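Local coordinates for extracellular solute-binding protein, family 1 (PDB 6G7N) that binds ferric iron and probably delivers it to an ABC transporter as its extracellular solute-binding component, at residues 254-259 against 272-277. Sequence-based numbering, arbitrary orientation.
Sequences YLVSPE and PVVAGV
V274 and V277 meet V256 and P258 through van der Waals contacts, with no hydrogen bond joining 254-259 to 272-277. The CG2 methyl of V274 lies 3.9 Å from V256 CB and 3.6 Å from V256 O, touching side chain and carbonyl alike. V277 approaches P258 with both branches: CG2 is 4.2 Å from P258 CA and 4.5 Å from P258 CB, while CG1 lies 4.2 Å from P258 O. In V274, CG1 is anti to the backbone N (chi1 176°), which leaves CG2, anti to the carbonyl carbon, to meet V256.

Hydrogen bonds shape each segment separately. Y254 O accepts from S257 N and, at 2.8 Å, from S257 OG, which lies in the carbonyl plane; S257 is also the N-cap of helix 258-266. In 272-277, V274 to V277 form a type II beta turn, with G276 third, where phi is positive, and a weak V277 N to V274 O bond.

Q261 of helix 258-266 bridges the segments, its amide donating to L255 O and accepting from V273 N and V274 N. The contact packs the loop following strand 271-272 against the junction of helices 245-255 and 258-266, with K83 of helix 78-83 touching V256 and V274.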
ATOM      1  N   TYR A 254       1.977 -20.247   3.898  1.00 10.62           N
ATOM      2  CA  TYR A 254       1.312 -20.570   2.646  1.00 10.92           C
ATOM      3  C   TYR A 254       1.227 -19.358   1.719  1.00 10.62           C
ATOM      4  O   TYR A 254       1.402 -19.482   0.502  1.00 10.81           O
ATOM      5  CB  TYR A 254      -0.075 -21.154   2.955  1.00 11.59           C
ATOM      6  CG  TYR A 254      -0.940 -21.202   1.732  1.00 12.78           C
ATOM      7  CD1 TYR A 254      -0.722 -22.117   0.710  1.00 15.66           C
ATOM      8  CD2 TYR A 254      -1.937 -20.237   1.536  1.00 14.48           C
ATOM      9  CE1 TYR A 254      -1.498 -22.080  -0.451  1.00 18.12           C
ATOM     10  CE2 TYR A 254      -2.683 -20.195   0.400  1.00 17.25           C
ATOM     11  CZ  TYR A 254      -2.464 -21.098  -0.593  1.00 17.38           C
ATOM     12  OH  TYR A 254      -3.188 -20.992  -1.768  1.00 22.37           O
ATOM     13  N   LEU A 255       0.996 -18.171   2.286  1.00 10.40           N
ATOM     14  CA  LEU A 255       0.858 -16.968   1.471  1.00 10.55           C
ATOM     15  C   LEU A 255       2.091 -16.595   0.668  1.00  9.91           C
ATOM     16  O   LEU A 255       1.954 -15.852  -0.316  1.00 10.96           O
ATOM     17  CB  LEU A 255       0.415 -15.777   2.310  1.00 11.04           C
ATOM     18  CG  LEU A 255      -1.020 -15.822   2.854  1.00 12.82           C
ATOM     19  CD1 LEU A 255      -1.238 -14.595   3.727  1.00 14.61           C
ATOM     20  CD2 LEU A 255      -2.041 -15.871   1.751  1.00 15.21           C
ATOM     21  N   VAL A 256       3.281 -17.069   1.061  1.00  9.82           N
ATOM     22  CA  VAL A 256       4.482 -16.782   0.278  1.00 10.48           C
ATOM     23  C   VAL A 256       4.768 -17.825  -0.790  1.00 10.71           C
ATOM     24  O   VAL A 256       5.727 -17.670  -1.547  1.00 12.28           O
ATOM     25  CB  VAL A 256       5.728 -16.492   1.130  1.00 11.27           C
ATOM     26  CG1 VAL A 256       5.449 -15.353   2.103  1.00 13.61           C
ATOM     27  CG2 VAL A 256       6.238 -17.714   1.870  1.00 12.66           C
ATOM     28  N   SER A 257       3.960 -18.885  -0.864  1.00 10.90           N
ATOM     29  CA  SER A 257       4.138 -19.857  -1.930  1.00 12.15           C
ATOM     30  C   SER A 257       3.887 -19.195  -3.299  1.00 11.92           C
ATOM     31  O   SER A 257       3.102 -18.251  -3.404  1.00 12.09           O
ATOM     32  CB  SER A 257       3.221 -21.064  -1.737  1.00 12.96           C
ATOM     33  OG  SER A 257       1.847 -20.728  -1.922  1.00 13.58           O
ATOM     34  N   PRO A 258       4.483 -19.726  -4.381  1.00 13.26           N
ATOM     35  CA  PRO A 258       4.256 -19.078  -5.680  1.00 14.90           C
ATOM     36  C   PRO A 258       2.795 -19.013  -6.094  1.00 13.84           C
ATOM     37  O   PRO A 258       2.350 -18.003  -6.626  1.00 15.38           O
ATOM     38  CB  PRO A 258       5.114 -19.899  -6.628  1.00 17.23           C
ATOM     39  CG  PRO A 258       6.244 -20.349  -5.738  1.00 18.92           C
ATOM     40  CD  PRO A 258       5.580 -20.701  -4.439  1.00 15.50           C
ATOM     41  N   GLU A 259       2.083 -20.104  -5.843  1.00 14.35           N
ATOM     42  CA  GLU A 259       0.663 -20.099  -6.249  1.00 15.45           C
ATOM     43  C   GLU A 259      -0.199 -19.054  -5.469  1.00 13.77           C
ATOM     44  O   GLU A 259      -1.032 -18.335  -6.037  1.00 15.80           O
ATOM     45  CB  GLU A 259       0.119 -21.527  -6.109  1.00 19.66           C
ATOM     46  N   PRO A 272       3.713  -9.179  -6.554  1.00 10.46           N
ATOM     47  CA  PRO A 272       4.157 -10.119  -5.526  1.00  9.99           C
ATOM     48  C   PRO A 272       5.276  -9.537  -4.715  1.00  9.32           C
ATOM     49  O   PRO A 272       6.002  -8.654  -5.178  1.00 11.07           O
ATOM     50  CB  PRO A 272       4.692 -11.330  -6.327  1.00 11.05           C
ATOM     51  CG  PRO A 272       4.151 -11.131  -7.695  1.00 13.14           C
ATOM     52  CD  PRO A 272       4.066  -9.666  -7.901  1.00 11.91           C
ATOM     53  N   VAL A 273       5.446 -10.020  -3.471  1.00  9.45           N
ATOM     54  CA  VAL A 273       6.657  -9.709  -2.709  1.00  9.57           C
ATOM     55  C   VAL A 273       7.786 -10.712  -2.953  1.00  9.57           C
ATOM     56  O   VAL A 273       8.948 -10.374  -2.719  1.00 10.92           O
ATOM     57  CB  VAL A 273       6.408  -9.554  -1.193  1.00 10.02           C
ATOM     58  CG1 VAL A 273       5.371  -8.487  -0.928  1.00 10.45           C
ATOM     59  CG2 VAL A 273       6.045 -10.870  -0.539  1.00 10.67           C
ATOM     60  N   VAL A 274       7.448 -11.932  -3.403  1.00  9.71           N
ATOM     61  CA  VAL A 274       8.438 -12.997  -3.503  1.00 10.19           C
ATOM     62  C   VAL A 274       9.161 -12.953  -4.839  1.00 10.70           C
ATOM     63  O   VAL A 274       8.543 -12.929  -5.901  1.00 11.54           O
ATOM     64  CB  VAL A 274       7.783 -14.353  -3.244  1.00 10.07           C
ATOM     65  CG1 VAL A 274       8.782 -15.493  -3.447  1.00 11.67           C
ATOM     66  CG2 VAL A 274       7.168 -14.430  -1.862  1.00 10.33           C
ATOM     67  N   ALA A 275      10.481 -12.968  -4.763  1.00 11.42           N
ATOM     68  CA  ALA A 275      11.318 -12.962  -5.954  1.00 13.02           C
ATOM     69  C   ALA A 275      10.977 -14.149  -6.855  1.00 13.26           C
ATOM     70  O   ALA A 275      10.791 -15.275  -6.385  1.00 14.94           O
ATOM     71  CB  ALA A 275      12.792 -13.011  -5.575  1.00 14.20           C
ATOM     72  N   GLY A 276      10.897 -13.889  -8.152  1.00 14.67           N
ATOM     73  CA  GLY A 276      10.697 -14.941  -9.129  1.00 16.27           C
ATOM     74  C   GLY A 276       9.250 -15.245  -9.463  1.00 16.32           C
ATOM     75  O   GLY A 276       8.967 -15.922 -10.464  1.00 21.15           O
ATOM     76  N   VAL A 277       8.304 -14.762  -8.668  1.00 13.03           N
ATOM     77  CA  VAL A 277       6.910 -14.973  -9.004  1.00 12.83           C
ATOM     78  C   VAL A 277       6.574 -14.056 -10.188  1.00 12.54           C
ATOM     79  O   VAL A 277       6.807 -12.844 -10.123  1.00 13.54           O
ATOM     80  CB  VAL A 277       6.022 -14.671  -7.790  1.00 12.37           C
ATOM     81  CG1 VAL A 277       4.551 -14.785  -8.156  1.00 13.10           C
ATOM     82  CG2 VAL A 277       6.356 -15.614  -6.651  1.00 13.54           C
TER